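Local structure of putative polyketide synthase (Brevibacillus brevis, 6HP2) at residues V172-R177 with I199-N204. The protein probably methylates an oxygen of intermediates in bacillaene biosynthesis, as the SAM-dependent O-methyltransferase domain of a trans-AT polyketide synthase. Residues are numbered along the deposited sequence; the frame is centred on the assembly and turned at random.
Sequences VSFHIR and IDYIAN. With SAH (S-adenosyl-L-homocysteine), chain B.
A water links the backbone of S173 to the carboxylate of D200: it accepts the N-H of S173 N at 2.9 Å and donates to D200 OD2 at 2.7 Å. S173 N also makes a weak, bent direct bond to D200 OD2. The position of that oxygen is uncertain because it sits implausibly close to S173 OG, and the doubt applies to the water bond and the direct bond alike. D200 OD1 takes the N-H of Y201 N through its anti lone pair, at 2.9 Å, a bond that helps fix the rotation of the carboxylate. The same oxygen lies in the plane of the F174 ring, at its edge, with OD1 of D200 3.3 Å from CD2 of F174. Y201 comes over one face of that ring in a T-shaped stack, its CD2-CE2 edge toward F174, centroids 5.1 Å apart and planes at 66°. With chi1 at 65°, F174 holds CG between its backbone N and carbonyl carbon, which puts the ring against the strand. H175 CD2 lies over the opposite face. Segment 172-177 lies between the strand and the cofactor: V172 CG2 reaches to 3.4 Å from O4' of S-adenosyl-L-homocysteine, CB of H175 meets C8 of the adenine, and CG1 and CD1 of I176 lie against its N6. In this Rossmann-like methyltransferase the segment follows strand 164-170, parallel to strand 194-203 in the central sheet, and leads into helix 179-188. W224 of helix 221-230 touches S173 and D200, the hydroxyl of Y201 is hydrogen-bonded to the side chain of Q275 in helix 263-281, and strand 216-218 packs on F174 and Y201.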
loop_
_atom_site.group_PDB
_atom_site.type_symbol
_atom_site.label_atom_id
_atom_site.label_comp_id
_atom_site.label_asym_id
_atom_site.label_seq_id
_atom_site.Cartn_x
_atom_site.Cartn_y
_atom_site.Cartn_z
ATOM N N VAL A 172 3.745 2.120 2.522
ATOM C CA VAL A 172 5.047 1.986 3.154
ATOM C C VAL A 172 6.109 3.056 2.914
ATOM O O VAL A 172 6.893 3.332 3.820
ATOM C CB VAL A 172 5.696 0.652 2.729
ATOM C CG1 VAL A 172 7.141 0.586 3.198
ATOM C CG2 VAL A 172 4.898 -0.529 3.258
ATOM N N SER A 173 6.150 3.687 1.743
ATOM C CA SER A 173 7.267 4.599 1.514
ATOM C C SER A 173 7.134 5.925 2.252
ATOM O O SER A 173 8.177 6.560 2.510
ATOM C CB SER A 173 7.498 4.863 0.009
ATOM O OG SER A 173 6.700 5.866 -0.414
ATOM N N PHE A 174 5.918 6.348 2.621
ATOM C CA PHE A 174 5.796 7.597 3.364
ATOM C C PHE A 174 6.317 7.466 4.784
ATOM O O PHE A 174 6.513 8.492 5.450
ATOM C CB PHE A 174 4.355 8.161 3.370
ATOM C CG PHE A 174 3.337 7.336 4.061
ATOM C CD1 PHE A 174 3.145 7.459 5.406
ATOM C CD2 PHE A 174 2.530 6.467 3.360
ATOM C CE1 PHE A 174 2.174 6.716 6.074
ATOM C CE2 PHE A 174 1.541 5.738 4.033
ATOM C CZ PHE A 174 1.394 5.857 5.384
ATOM N N HIS A 175 6.575 6.240 5.252
ATOM C CA HIS A 175 7.244 6.043 6.551
ATOM C C HIS A 175 8.778 6.128 6.420
ATOM O O HIS A 175 9.501 5.992 7.407
ATOM C CB HIS A 175 6.908 4.664 7.163
ATOM C CG HIS A 175 5.459 4.436 7.414
ATOM N ND1 HIS A 175 4.794 4.990 8.479
ATOM C CD2 HIS A 175 4.542 3.710 6.735
ATOM C CE1 HIS A 175 3.518 4.636 8.434
ATOM N NE2 HIS A 175 3.346 3.839 7.393
ATOM N N ILE A 176 9.289 6.281 5.216
ATOM C CA ILE A 176 10.707 6.116 4.930
ATOM C C ILE A 176 11.284 7.456 4.514
ATOM O O ILE A 176 10.935 8.010 3.455
ATOM C CB ILE A 176 10.936 5.040 3.847
ATOM C CG1 ILE A 176 10.473 3.680 4.396
ATOM C CG2 ILE A 176 12.390 5.013 3.425
ATOM C CD1 ILE A 176 10.621 2.516 3.360
ATOM N N ARG A 177 12.217 7.939 5.308
ATOM C CA ARG A 177 12.813 9.247 5.018
ATOM C C ARG A 177 13.697 9.231 3.751
ATOM O O ARG A 177 13.674 10.175 2.944
ATOM C CB ARG A 177 13.640 9.717 6.230
ATOM C CG ARG A 177 14.272 11.093 6.102
ATOM C CD ARG A 177 14.800 11.605 7.453
ATOM N NE ARG A 177 16.010 10.909 7.883
ATOM C CZ ARG A 177 17.253 11.338 7.652
ATOM N NH1 ARG A 177 17.466 12.470 6.992
ATOM N NH2 ARG A 177 18.288 10.627 8.082
ATOM N N ILE A 199 0.819 1.603 -2.910
ATOM C CA ILE A 199 -0.270 2.399 -2.386
ATOM C C ILE A 199 0.420 3.426 -1.517
ATOM O O ILE A 199 1.056 3.061 -0.527
ATOM C CB ILE A 199 -1.307 1.592 -1.591
ATOM C CG1 ILE A 199 -1.979 0.530 -2.482
ATOM C CG2 ILE A 199 -2.369 2.526 -0.995
ATOM C CD1 ILE A 199 -3.153 -0.136 -1.879
ATOM N N ASP A 200 0.238 4.719 -1.841
ATOM C CA ASP A 200 1.065 5.742 -1.217
ATOM C C ASP A 200 0.413 7.108 -1.371
ATOM O O ASP A 200 -0.591 7.293 -2.085
ATOM C CB ASP A 200 2.469 5.740 -1.803
ATOM C CG ASP A 200 3.545 5.821 -0.755
ATOM O OD1 ASP A 200 3.385 6.592 0.194
ATOM O OD2 ASP A 200 4.589 5.124 -0.930
ATOM N N TYR A 201 0.982 8.057 -0.652
ATOM C CA TYR A 201 0.515 9.442 -0.686
ATOM C C TYR A 201 1.290 10.366 -1.624
ATOM O O TYR A 201 2.513 10.261 -1.798
ATOM C CB TYR A 201 0.555 10.020 0.719
ATOM C CG TYR A 201 -0.505 9.534 1.630
ATOM C CD1 TYR A 201 -1.833 9.918 1.439
ATOM C CD2 TYR A 201 -0.210 8.714 2.749
ATOM C CE1 TYR A 201 -2.805 9.514 2.309
ATOM C CE2 TYR A 201 -1.224 8.330 3.622
ATOM C CZ TYR A 201 -2.507 8.694 3.380
ATOM O OH TYR A 201 -3.556 8.312 4.238
ATOM N N ILE A 202 0.553 11.280 -2.225
ATOM C CA ILE A 202 1.113 12.397 -2.986
ATOM C C ILE A 202 0.708 13.703 -2.285
ATOM O O ILE A 202 -0.478 13.904 -1.958
ATOM C CB ILE A 202 0.599 12.398 -4.428
ATOM C CG1 ILE A 202 0.951 11.091 -5.130
ATOM C CG2 ILE A 202 1.097 13.628 -5.204
ATOM C CD1 ILE A 202 0.244 10.980 -6.505
ATOM N N ALA A 203 1.661 14.616 -2.115
ATOM C CA ALA A 203 1.353 15.898 -1.504
ATOM C C ALA A 203 0.983 16.863 -2.634
ATOM O O ALA A 203 1.716 16.975 -3.621
ATOM C CB ALA A 203 2.535 16.405 -0.687
ATOM N N ASN A 204 -0.150 17.548 -2.497
ATOM C CA ASN A 204 -0.637 18.496 -3.507
ATOM C C ASN A 204 -0.204 19.921 -3.244
ATOM O O ASN A 204 -0.841 20.866 -3.707
ATOM C CB ASN A 204 -2.150 18.389 -3.592
ATOM C CG ASN A 204 -2.565 17.026 -4.041
ATOM O OD1 ASN A 204 -1.972 16.505 -5.023
ATOM N ND2 ASN A 204 -3.450 16.365 -3.299
HETATM N N SAH B . 1.903 -3.408 3.704
HETATM C CA SAH B . 1.337 -3.875 4.965
HETATM C CB SAH B . 1.779 -3.019 6.145
HETATM C CG SAH B . 1.661 -1.517 5.952
HETATM S SD SAH B . 2.020 -0.634 7.499
HETATM C C SAH B . -0.165 -3.884 4.820
HETATM O O SAH B . -0.878 -4.270 5.747
HETATM O OXT SAH B . -0.668 -3.517 3.763
HETATM C "C5'" SAH B . 3.676 -0.051 7.063
HETATM C "C4'" SAH B . 4.695 -1.187 7.007
HETATM O "O4'" SAH B . 5.942 -0.655 6.508
HETATM C "C3'" SAH B . 5.051 -1.714 8.436
HETATM O "O3'" SAH B . 5.113 -3.142 8.293
HETATM C "C2'" SAH B . 6.426 -1.140 8.771
HETATM O "O2'" SAH B . 7.215 -1.931 9.609
HETATM C "C1'" SAH B . 7.023 -1.034 7.349
HETATM N N9 SAH B . 8.143 -0.110 7.189
HETATM C C8 SAH B . 8.185 1.228 7.462
HETATM N N7 SAH B . 9.433 1.634 7.207
HETATM C C5 SAH B . 10.152 0.593 6.724
HETATM C C6 SAH B . 11.469 0.438 6.309
HETATM N N6 SAH B . 12.355 1.431 6.245
HETATM N N1 SAH B . 11.879 -0.781 5.855
HETATM C C2 SAH B . 11.041 -1.879 5.902
HETATM N N3 SAH B . 9.753 -1.721 6.346
HETATM C C4 SAH B . 9.341 -0.525 6.786
HETATM O O HOH W 1 4.638 2.452 -0.436
#